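Local coordinates for alpha-galactosidase (Thermus thermophilus, PDB 6LCJ), which probably hydrolyses the alpha-galactosidic bond of terminal galactosyl residues in galactose-containing sugars, at residues 197-202 with 232-237; 201-206 with 238-243; 301-306 with 336-341. One frame throughout, in Å; residues are numbered along the deposited sequence.

Interaction 1: residues 197-202 with 232-237; sequences DGWQRA and LWFAPF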
loop_
_atom_site.group_PDB
_atom_site.type_symbol
_atom_site.label_atom_id
_atom_site.label_comp_id
_atom_site.label_asym_id
_atom_site.label_seq_id
_atom_site.Cartn_x
_atom_site.Cartn_y
_atom_site.Cartn_z
ATOM N N ASP E 197 12.459 -39.511 20.521
ATOM C CA ASP E 197 12.176 -38.288 21.252
ATOM C C ASP E 197 11.256 -38.588 22.427
ATOM O O ASP E 197 10.304 -39.361 22.304
ATOM C CB ASP E 197 11.546 -37.286 20.280
ATOM C CG ASP E 197 11.282 -35.925 20.885
ATOM O OD1 ASP E 197 11.801 -35.597 21.973
ATOM O OD2 ASP E 197 10.551 -35.150 20.230
ATOM N N GLY E 198 11.587 -38.018 23.590
ATOM C CA GLY E 198 10.786 -38.192 24.784
ATOM C C GLY E 198 11.530 -38.654 26.026
ATOM O O GLY E 198 10.962 -38.657 27.122
ATOM N N TRP E 199 12.785 -39.073 25.880
ATOM C CA TRP E 199 13.565 -39.497 27.037
ATOM C C TRP E 199 14.301 -38.353 27.730
ATOM O O TRP E 199 14.653 -38.492 28.905
ATOM C CB TRP E 199 14.585 -40.562 26.633
ATOM C CG TRP E 199 15.644 -40.045 25.708
ATOM C CD1 TRP E 199 15.595 -40.011 24.344
ATOM C CD2 TRP E 199 16.910 -39.483 26.076
ATOM N NE1 TRP E 199 16.748 -39.461 23.838
ATOM C CE2 TRP E 199 17.577 -39.135 24.879
ATOM C CE3 TRP E 199 17.545 -39.238 27.301
ATOM C CZ2 TRP E 199 18.847 -38.557 24.871
ATOM C CZ3 TRP E 199 18.809 -38.673 27.291
ATOM C CH2 TRP E 199 19.446 -38.337 26.081
ATOM N N GLN E 200 14.520 -37.231 27.048
ATOM C CA GLN E 200 15.388 -36.154 27.509
ATOM C C GLN E 200 14.626 -35.124 28.346
ATOM O O GLN E 200 13.398 -35.036 28.312
ATOM C CB GLN E 200 16.057 -35.468 26.313
ATOM C CG GLN E 200 15.133 -34.572 25.489
ATOM C CD GLN E 200 14.159 -35.346 24.578
ATOM O OE1 GLN E 200 14.088 -36.575 24.604
ATOM N NE2 GLN E 200 13.411 -34.617 23.768
ATOM N N ARG E 201 15.384 -34.326 29.109
ATOM C CA ARG E 201 14.759 -33.265 29.898
ATOM C C ARG E 201 14.383 -32.064 29.040
ATOM O O ARG E 201 13.366 -31.412 29.309
ATOM C CB ARG E 201 15.686 -32.825 31.030
ATOM C CG ARG E 201 16.019 -33.917 32.036
ATOM C CD ARG E 201 17.089 -33.455 33.023
ATOM N NE ARG E 201 16.588 -32.379 33.878
ATOM C CZ ARG E 201 15.693 -32.555 34.850
ATOM N NH1 ARG E 201 15.206 -33.772 35.097
ATOM N NH2 ARG E 201 15.281 -31.519 35.580
ATOM N N ALA E 202 15.169 -31.764 28.009
ATOM C CA ALA E 202 14.948 -30.595 27.166
ATOM C C ALA E 202 15.888 -30.674 25.975
ATOM O O ALA E 202 16.860 -31.435 25.977
ATOM C CB ALA E 202 15.182 -29.285 27.935
ATOM N N LEU E 232 19.393 -44.602 20.338
ATOM C CA LEU E 232 18.965 -43.380 21.005
ATOM C C LEU E 232 18.936 -42.223 20.009
ATOM O O LEU E 232 19.715 -42.181 19.049
ATOM C CB LEU E 232 19.881 -43.062 22.196
ATOM C CG LEU E 232 19.486 -42.020 23.250
ATOM C CD1 LEU E 232 18.250 -42.419 24.028
ATOM C CD2 LEU E 232 20.648 -41.802 24.214
ATOM N N TRP E 233 18.029 -41.277 20.267
ATOM C CA TRP E 233 17.721 -40.139 19.408
ATOM C C TRP E 233 18.243 -38.844 20.023
ATOM O O TRP E 233 18.023 -38.587 21.209
ATOM C CB TRP E 233 16.196 -40.037 19.231
ATOM C CG TRP E 233 15.655 -38.834 18.492
ATOM C CD1 TRP E 233 15.355 -38.764 17.160
ATOM C CD2 TRP E 233 15.313 -37.555 19.044
ATOM N NE1 TRP E 233 14.849 -37.525 16.850
ATOM C CE2 TRP E 233 14.819 -36.761 17.987
ATOM C CE3 TRP E 233 15.375 -37.002 20.326
ATOM C CZ2 TRP E 233 14.400 -35.442 18.174
ATOM C CZ3 TRP E 233 14.951 -35.684 20.509
ATOM C CH2 TRP E 233 14.477 -34.925 19.437
ATOM N N PHE E 234 18.890 -38.005 19.208
ATOM C CA PHE E 234 19.259 -36.647 19.612
ATOM C C PHE E 234 18.901 -35.649 18.516
ATOM O O PHE E 234 18.804 -36.000 17.343
ATOM C CB PHE E 234 20.763 -36.498 19.897
ATOM C CG PHE E 234 21.274 -37.411 20.953
ATOM C CD1 PHE E 234 21.732 -38.681 20.625
ATOM C CD2 PHE E 234 21.316 -37.001 22.276
ATOM C CE1 PHE E 234 22.200 -39.538 21.596
ATOM C CE2 PHE E 234 21.791 -37.845 23.266
ATOM C CZ PHE E 234 22.237 -39.121 22.923
ATOM N N ALA E 235 18.736 -34.382 18.914
ATOM C CA ALA E 235 18.701 -33.234 18.000
ATOM C C ALA E 235 19.812 -32.298 18.461
ATOM O O ALA E 235 19.546 -31.262 19.086
ATOM C CB ALA E 235 17.341 -32.532 17.995
ATOM N N PRO E 236 21.072 -32.630 18.162
ATOM C CA PRO E 236 22.186 -32.054 18.939
ATOM C C PRO E 236 22.381 -30.546 18.780
ATOM O O PRO E 236 22.859 -29.908 19.724
ATOM C CB PRO E 236 23.408 -32.843 18.435
ATOM C CG PRO E 236 22.986 -33.433 17.133
ATOM C CD PRO E 236 21.520 -33.663 17.211
ATOM N N PHE E 237 22.028 -29.947 17.639
ATOM C CA PHE E 237 22.267 -28.526 17.414
ATOM C C PHE E 237 21.007 -27.677 17.538
ATOM O O PHE E 237 20.991 -26.530 17.067
ATOM C CB PHE E 237 22.900 -28.308 16.048
ATOM C CG PHE E 237 24.207 -28.994 15.896
ATOM C CD1 PHE E 237 25.376 -28.393 16.328
ATOM C CD2 PHE E 237 24.274 -30.251 15.318
ATOM C CE1 PHE E 237 26.592 -29.038 16.178
ATOM C CE2 PHE E 237 25.464 -30.889 15.180
ATOM C CZ PHE E 237 26.631 -30.292 15.595
#
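In the TIM barrel of this enzyme, the loop that follows strand 192-195 folds back over the C-terminal end of the next barrel strand, 229-234, and two tryptophans, one from each segment, carry the contact. The indole of W199 is laid with one flat side on L232: CD1 of the leucine sits over the five-membered ring, 3.4 Å from its centroid, in a CH-pi contact. Q200 CB covers the opposite face of the same indole. At its edge the ring meets two partners close to its plane. W199 NE1 donates to W233 O over 3.0 Å, with the acceptor almost exactly in the indole plane, and the benzo edge at W199 CZ2 points toward the face of F234 in an offset edge-to-face pair, planes 87° apart. With both faces and this edge engaged, the rotation of the indole is well defined.

The W233 ring is met differently. D197 lies alongside it and points the same way, its CG anti to the backbone N (chi1 -176°), so that CB stands 3.7 Å from the centroid of the six-membered ring and the carboxylate is only 18° from parallel with the indole. W233 NE1 turns away from the loop to bond D304, while D197 OD2 accepts from W268 NE1. The other carboxylate oxygen is held from within the loop, where Q200 bonds at both ends of its amide: its OE1 takes the backbone N-H of G198 on a lone pair, and its NE2 donates to D197 OD1 across 2.6 Å, meeting that oxygen nearly along its C-O axis.

Interaction 2: residues 201-206 with 238-243; sequences RALGDW and LVTADS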
loop_
_atom_site.group_PDB
_atom_site.type_symbol
_atom_site.label_atom_id
_atom_site.label_comp_id
_atom_site.label_asym_id
_atom_site.label_seq_id
_atom_site.Cartn_x
_atom_site.Cartn_y
_atom_site.Cartn_z
ATOM N N ARG E 201 15.384 -34.326 29.109
ATOM C CA ARG E 201 14.759 -33.265 29.898
ATOM C C ARG E 201 14.383 -32.064 29.040
ATOM O O ARG E 201 13.366 -31.412 29.309
ATOM C CB ARG E 201 15.686 -32.825 31.030
ATOM C CG ARG E 201 16.019 -33.917 32.036
ATOM C CD ARG E 201 17.089 -33.455 33.023
ATOM N NE ARG E 201 16.588 -32.379 33.878
ATOM C CZ ARG E 201 15.693 -32.555 34.850
ATOM N NH1 ARG E 201 15.206 -33.772 35.097
ATOM N NH2 ARG E 201 15.281 -31.519 35.580
ATOM N N ALA E 202 15.169 -31.764 28.009
ATOM C CA ALA E 202 14.948 -30.595 27.166
ATOM C C ALA E 202 15.888 -30.674 25.975
ATOM O O ALA E 202 16.860 -31.435 25.977
ATOM C CB ALA E 202 15.182 -29.285 27.935
ATOM N N LEU E 203 15.596 -29.864 24.957
ATOM C CA LEU E 203 16.577 -29.642 23.906
ATOM C C LEU E 203 17.806 -28.970 24.500
ATOM O O LEU E 203 17.700 -27.909 25.120
ATOM C CB LEU E 203 15.984 -28.778 22.805
ATOM C CG LEU E 203 14.802 -29.357 22.044
ATOM C CD1 LEU E 203 14.331 -28.319 21.045
ATOM C CD2 LEU E 203 15.163 -30.700 21.364
ATOM N N GLY E 204 18.970 -29.584 24.321
ATOM C CA GLY E 204 20.173 -29.085 24.946
ATOM C C GLY E 204 20.431 -29.627 26.337
ATOM O O GLY E 204 21.549 -29.464 26.847
ATOM N N ASP E 205 19.439 -30.273 26.952
ATOM C CA ASP E 205 19.571 -30.965 28.237
ATOM C C ASP E 205 19.339 -32.463 28.007
ATOM O O ASP E 205 18.296 -33.017 28.365
ATOM C CB ASP E 205 18.588 -30.378 29.257
ATOM C CG ASP E 205 18.890 -30.811 30.693
ATOM O OD1 ASP E 205 19.836 -31.607 30.902
ATOM O OD2 ASP E 205 18.164 -30.360 31.606
ATOM N N TRP E 206 20.325 -33.113 27.389
ATOM C CA TRP E 206 20.244 -34.515 26.983
ATOM C C TRP E 206 20.608 -35.420 28.161
ATOM O O TRP E 206 21.663 -36.059 28.219
ATOM C CB TRP E 206 21.137 -34.753 25.774
ATOM C CG TRP E 206 20.697 -33.881 24.658
ATOM C CD1 TRP E 206 21.278 -32.714 24.238
ATOM C CD2 TRP E 206 19.529 -34.064 23.851
ATOM N NE1 TRP E 206 20.557 -32.178 23.200
ATOM C CE2 TRP E 206 19.476 -32.988 22.944
ATOM C CE3 TRP E 206 18.524 -35.040 23.804
ATOM C CZ2 TRP E 206 18.455 -32.860 21.998
ATOM C CZ3 TRP E 206 17.517 -34.910 22.876
ATOM C CH2 TRP E 206 17.489 -33.833 21.980
ATOM N N LEU E 238 19.975 -28.196 18.189
ATOM C CA LEU E 238 18.697 -27.524 18.306
ATOM C C LEU E 238 18.452 -27.148 19.756
ATOM O O LEU E 238 18.762 -27.919 20.667
ATOM C CB LEU E 238 17.575 -28.426 17.795
ATOM C CG LEU E 238 16.364 -27.796 17.124
ATOM C CD1 LEU E 238 16.759 -27.161 15.830
ATOM C CD2 LEU E 238 15.345 -28.873 16.896
ATOM N N VAL E 239 17.862 -25.978 19.969
ATOM C CA VAL E 239 17.649 -25.460 21.312
ATOM C C VAL E 239 16.449 -24.522 21.267
ATOM O O VAL E 239 16.111 -23.981 20.213
ATOM C CB VAL E 239 18.944 -24.769 21.795
ATOM C CG1 VAL E 239 19.121 -23.415 21.131
ATOM C CG2 VAL E 239 18.968 -24.654 23.271
ATOM N N THR E 240 15.767 -24.366 22.392
ATOM C CA THR E 240 14.674 -23.402 22.492
ATOM C C THR E 240 15.021 -22.314 23.507
ATOM O O THR E 240 15.997 -22.414 24.253
ATOM C CB THR E 240 13.352 -24.076 22.891
ATOM O OG1 THR E 240 13.510 -24.737 24.153
ATOM C CG2 THR E 240 12.930 -25.087 21.853
ATOM N N ALA E 241 14.198 -21.260 23.543
ATOM C CA ALA E 241 14.421 -20.199 24.525
ATOM C C ALA E 241 14.366 -20.729 25.952
ATOM O O ALA E 241 15.120 -20.263 26.809
ATOM C CB ALA E 241 13.409 -19.072 24.338
ATOM N N ASP E 242 13.514 -21.728 26.216
ATOM C CA ASP E 242 13.396 -22.342 27.537
ATOM C C ASP E 242 14.567 -23.241 27.901
ATOM O O ASP E 242 14.655 -23.669 29.057
ATOM C CB ASP E 242 12.136 -23.197 27.632
ATOM C CG ASP E 242 10.917 -22.485 27.131
ATOM O OD1 ASP E 242 10.213 -23.054 26.258
ATOM O OD2 ASP E 242 10.668 -21.355 27.619
ATOM N N SER E 243 15.423 -23.588 26.968
ATOM C CA SER E 243 16.497 -24.509 27.300
ATOM C C SER E 243 17.470 -23.849 28.267
ATOM O O SER E 243 17.858 -22.692 28.057
ATOM C CB SER E 243 17.232 -24.950 26.047
ATOM O OG SER E 243 16.321 -25.320 25.019
HETATM O O HOH W 1 13.654 -27.207 25.115
HETATM O O HOH W 2 20.760 -29.757 21.594
#
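L203 sets its CG anti to its own carbonyl carbon (chi1 -63°) and then runs on extended, which carries CD1 across to T240. S243 uses the same kind of first torsion (chi1 -46°) to turn OG back over strand 238-240, while T240 takes the crowded position, OG1 between N and carbonyl carbon (chi1 59°), leaving CG2 to face the leucine.

The apolar half of the contact is L203 alone against the strand. Its CD1 meets T240 CG2 at 3.6 Å, the two side chains crossing at about a right angle, and CB rests on L238 O at the same separation. The polar half gathers on S243 OG. The backbone N-H of T240 donates to it over 2.8 Å, and OG lies 2.9 Å from L203 O, a bond that is not settled because the serine proton has another acceptor within reach. Water extends the join twice: one molecule accepts from L203 N and is 2.7 Å from T240 OG1, and a second takes the N-H of W206 NE1 at 2.9 Å and is placed to donate to L238 O, though acceptors around it outnumber its protons.

Two tight turns shape the meeting surfaces. A type II turn from A202 to D205, with a classic beta bulge in which R201 and A202 both face D205, presents L203 and G204; a CB on G204 would be jammed against the carbonyl O of L203 and lie 3.6 Å from V239 CG2. A type I turn brings S243 back to T240 N, just before helix 244-248. Strand 238-240, which follows barrel strand 229-234 in the chain, pairs with 270-274 in a three-stranded antiparallel sheet; W268 packs on L203 and L238, and helix 280-296 lies against the W206 ring through W285 and L289.

Interaction 3: residues 301-306 with 336-341; sequences LKLDFL and LLFCGA
One face of the F338 ring is covered by L306, whose CD1 stands 3.8 Å from the ring centroid, displaced toward the rim, in a CH-pi contact; the two side chains cross at about a right angle. L303 CD1 approaches the same ring obliquely from farther off. A second flat group, the D304 carboxylate, has CG anti to the backbone N (chi1 -151°). D304 OD1 takes the N-H of F305 over 2.8 Å from above the carboxylate plane and lies 3.1 Å from C339 SG.

The segments belong to two adjacent parallel strands of the TIM barrel, 298-303 and 335-338, joined through helix 317-331 as a beta-alpha-beta crossover. Their short segments lie 25° apart, and the ladder alternates: L337 N to L301 O, L303 N to L337 O, then C339 N to L303 O at 2.9 Å, each met nearly along the C=O axis. Past the strand ends the two segments stay together through a weak bond from L306 N to C339 O. L301, L303, L336 and F338 share one side of the sheet, where L336 CD2 touches L301 CB at 3.7 Å. On the other, K302 lies alongside L337, with its NZ paired to D196.

An alanine in place of D304, which takes away the carboxylate that F305 N and W233 NE1 bond, would probably loosen the turn leading into L306. G340, with phi 59°, passes so close to this turn that a CB would fall 3.0 Å from F305 N.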
loop_
_atom_site.group_PDB
_atom_site.type_symbol
_atom_site.label_atom_id
_atom_site.label_comp_id
_atom_site.label_asym_id
_atom_site.label_seq_id
_atom_site.Cartn_x
_atom_site.Cartn_y
_atom_site.Cartn_z
ATOM N N LEU E 301 22.580 -44.463 16.673
ATOM C CA LEU E 301 22.180 -43.109 17.047
ATOM C C LEU E 301 21.390 -42.460 15.923
ATOM O O LEU E 301 21.815 -42.484 14.763
ATOM C CB LEU E 301 23.393 -42.250 17.389
ATOM C CG LEU E 301 24.264 -42.790 18.522
ATOM C CD1 LEU E 301 25.491 -41.885 18.726
ATOM C CD2 LEU E 301 23.427 -42.915 19.794
ATOM N N LYS E 302 20.240 -41.899 16.265
ATOM C CA LYS E 302 19.425 -41.147 15.320
ATOM C C LYS E 302 19.652 -39.669 15.605
ATOM O O LYS E 302 19.181 -39.134 16.616
ATOM C CB LYS E 302 17.951 -41.531 15.423
ATOM C CG LYS E 302 17.038 -40.846 14.408
ATOM C CD LYS E 302 15.610 -41.395 14.506
ATOM C CE LYS E 302 14.588 -40.546 13.740
ATOM N NZ LYS E 302 13.183 -41.080 13.876
ATOM N N LEU E 303 20.408 -39.028 14.732
ATOM C CA LEU E 303 20.756 -37.627 14.877
ATOM C C LEU E 303 19.792 -36.846 14.006
ATOM O O LEU E 303 19.758 -37.035 12.787
ATOM C CB LEU E 303 22.212 -37.392 14.472
ATOM C CG LEU E 303 23.192 -38.294 15.231
ATOM C CD1 LEU E 303 24.650 -38.031 14.820
ATOM C CD2 LEU E 303 23.005 -38.113 16.742
ATOM N N ASP E 304 18.990 -36.004 14.632
ATOM C CA ASP E 304 17.831 -35.419 13.994
ATOM C C ASP E 304 17.985 -33.909 13.912
ATOM O O ASP E 304 18.809 -33.314 14.613
ATOM C CB ASP E 304 16.560 -35.770 14.765
ATOM C CG ASP E 304 15.323 -35.837 13.875
ATOM O OD1 ASP E 304 15.339 -35.343 12.715
ATOM O OD2 ASP E 304 14.321 -36.395 14.368
ATOM N N PHE E 305 17.163 -33.301 13.042
ATOM C CA PHE E 305 17.132 -31.856 12.858
ATOM C C PHE E 305 18.510 -31.322 12.516
ATOM O O PHE E 305 18.887 -30.238 12.955
ATOM C CB PHE E 305 16.583 -31.144 14.099
ATOM C CG PHE E 305 15.125 -31.383 14.338
ATOM C CD1 PHE E 305 14.683 -32.578 14.891
ATOM C CD2 PHE E 305 14.189 -30.416 14.000
ATOM C CE1 PHE E 305 13.327 -32.808 15.108
ATOM C CE2 PHE E 305 12.828 -30.637 14.215
ATOM C CZ PHE E 305 12.398 -31.834 14.771
ATOM N N LEU E 306 19.273 -32.095 11.745
ATOM C CA LEU E 306 20.644 -31.738 11.428
ATOM C C LEU E 306 20.744 -30.553 10.475
ATOM O O LEU E 306 21.841 -30.003 10.316
ATOM C CB LEU E 306 21.368 -32.948 10.837
ATOM C CG LEU E 306 21.650 -34.153 11.756
ATOM C CD1 LEU E 306 22.347 -35.248 10.957
ATOM C CD2 LEU E 306 22.487 -33.744 12.932
ATOM N N LEU E 336 25.226 -44.315 12.565
ATOM C CA LEU E 336 24.605 -42.998 12.596
ATOM C C LEU E 336 23.536 -42.926 11.512
ATOM O O LEU E 336 23.829 -43.112 10.319
ATOM C CB LEU E 336 25.641 -41.888 12.424
ATOM C CG LEU E 336 26.698 -41.864 13.518
ATOM C CD1 LEU E 336 27.671 -40.733 13.264
ATOM C CD2 LEU E 336 26.048 -41.757 14.893
ATOM N N LEU E 337 22.300 -42.703 11.941
ATOM C CA LEU E 337 21.182 -42.430 11.057
ATOM C C LEU E 337 20.968 -40.925 11.050
ATOM O O LEU E 337 20.675 -40.340 12.100
ATOM C CB LEU E 337 19.918 -43.146 11.533
ATOM C CG LEU E 337 18.658 -42.777 10.734
ATOM C CD1 LEU E 337 18.717 -43.363 9.329
ATOM C CD2 LEU E 337 17.402 -43.231 11.443
ATOM N N PHE E 338 21.138 -40.301 9.880
ATOM C CA PHE E 338 20.964 -38.855 9.727
ATOM C C PHE E 338 19.516 -38.541 9.376
ATOM O O PHE E 338 18.960 -39.128 8.439
ATOM C CB PHE E 338 21.882 -38.292 8.636
ATOM C CG PHE E 338 23.321 -38.082 9.073
ATOM C CD1 PHE E 338 23.887 -38.851 10.087
ATOM C CD2 PHE E 338 24.117 -37.139 8.439
ATOM C CE1 PHE E 338 25.210 -38.682 10.455
ATOM C CE2 PHE E 338 25.446 -36.958 8.810
ATOM C CZ PHE E 338 25.990 -37.731 9.817
ATOM N N CYS E 339 18.924 -37.593 10.102
ATOM C CA CYS E 339 17.532 -37.207 9.904
ATOM C C CYS E 339 17.435 -35.684 9.873
ATOM O O CYS E 339 18.211 -34.989 10.533
ATOM C CB CYS E 339 16.624 -37.804 11.026
ATOM S SG CYS E 339 14.793 -37.667 10.715
ATOM N N GLY E 340 16.472 -35.164 9.105
ATOM C CA GLY E 340 16.314 -33.721 8.973
ATOM C C GLY E 340 17.552 -33.050 8.429
ATOM O O GLY E 340 17.860 -31.896 8.777
ATOM N N ALA E 341 18.265 -33.746 7.588
ATOM C CA ALA E 341 19.648 -33.451 7.334
ATOM C C ALA E 341 19.852 -33.034 5.893
ATOM O O ALA E 341 19.189 -33.570 4.993
ATOM C CB ALA E 341 20.521 -34.681 7.636
#

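Overall arrangement
All three contacts are buried, but they lie at different distances from the chain's centre. Interaction 3 is nearest, about 8 Å between centres, and is the one built as a backbone ladder between barrel strands. Interaction 1, about 18 Å out, is a loop-on-strand contact dominated by aromatic rings, and interaction 2, about 23 Å out, joins two turns through a serine, a leucine and water. Interactions 1 and 2 share R201 and A202, and W206 packs against W199, Q200 and W233. Interactions 1 and 3 meet in the same sheet, where F234 O probably accepts from D304 N. Interactions 2 and 3 touch more slightly, L238 CD2 against F305 CD2.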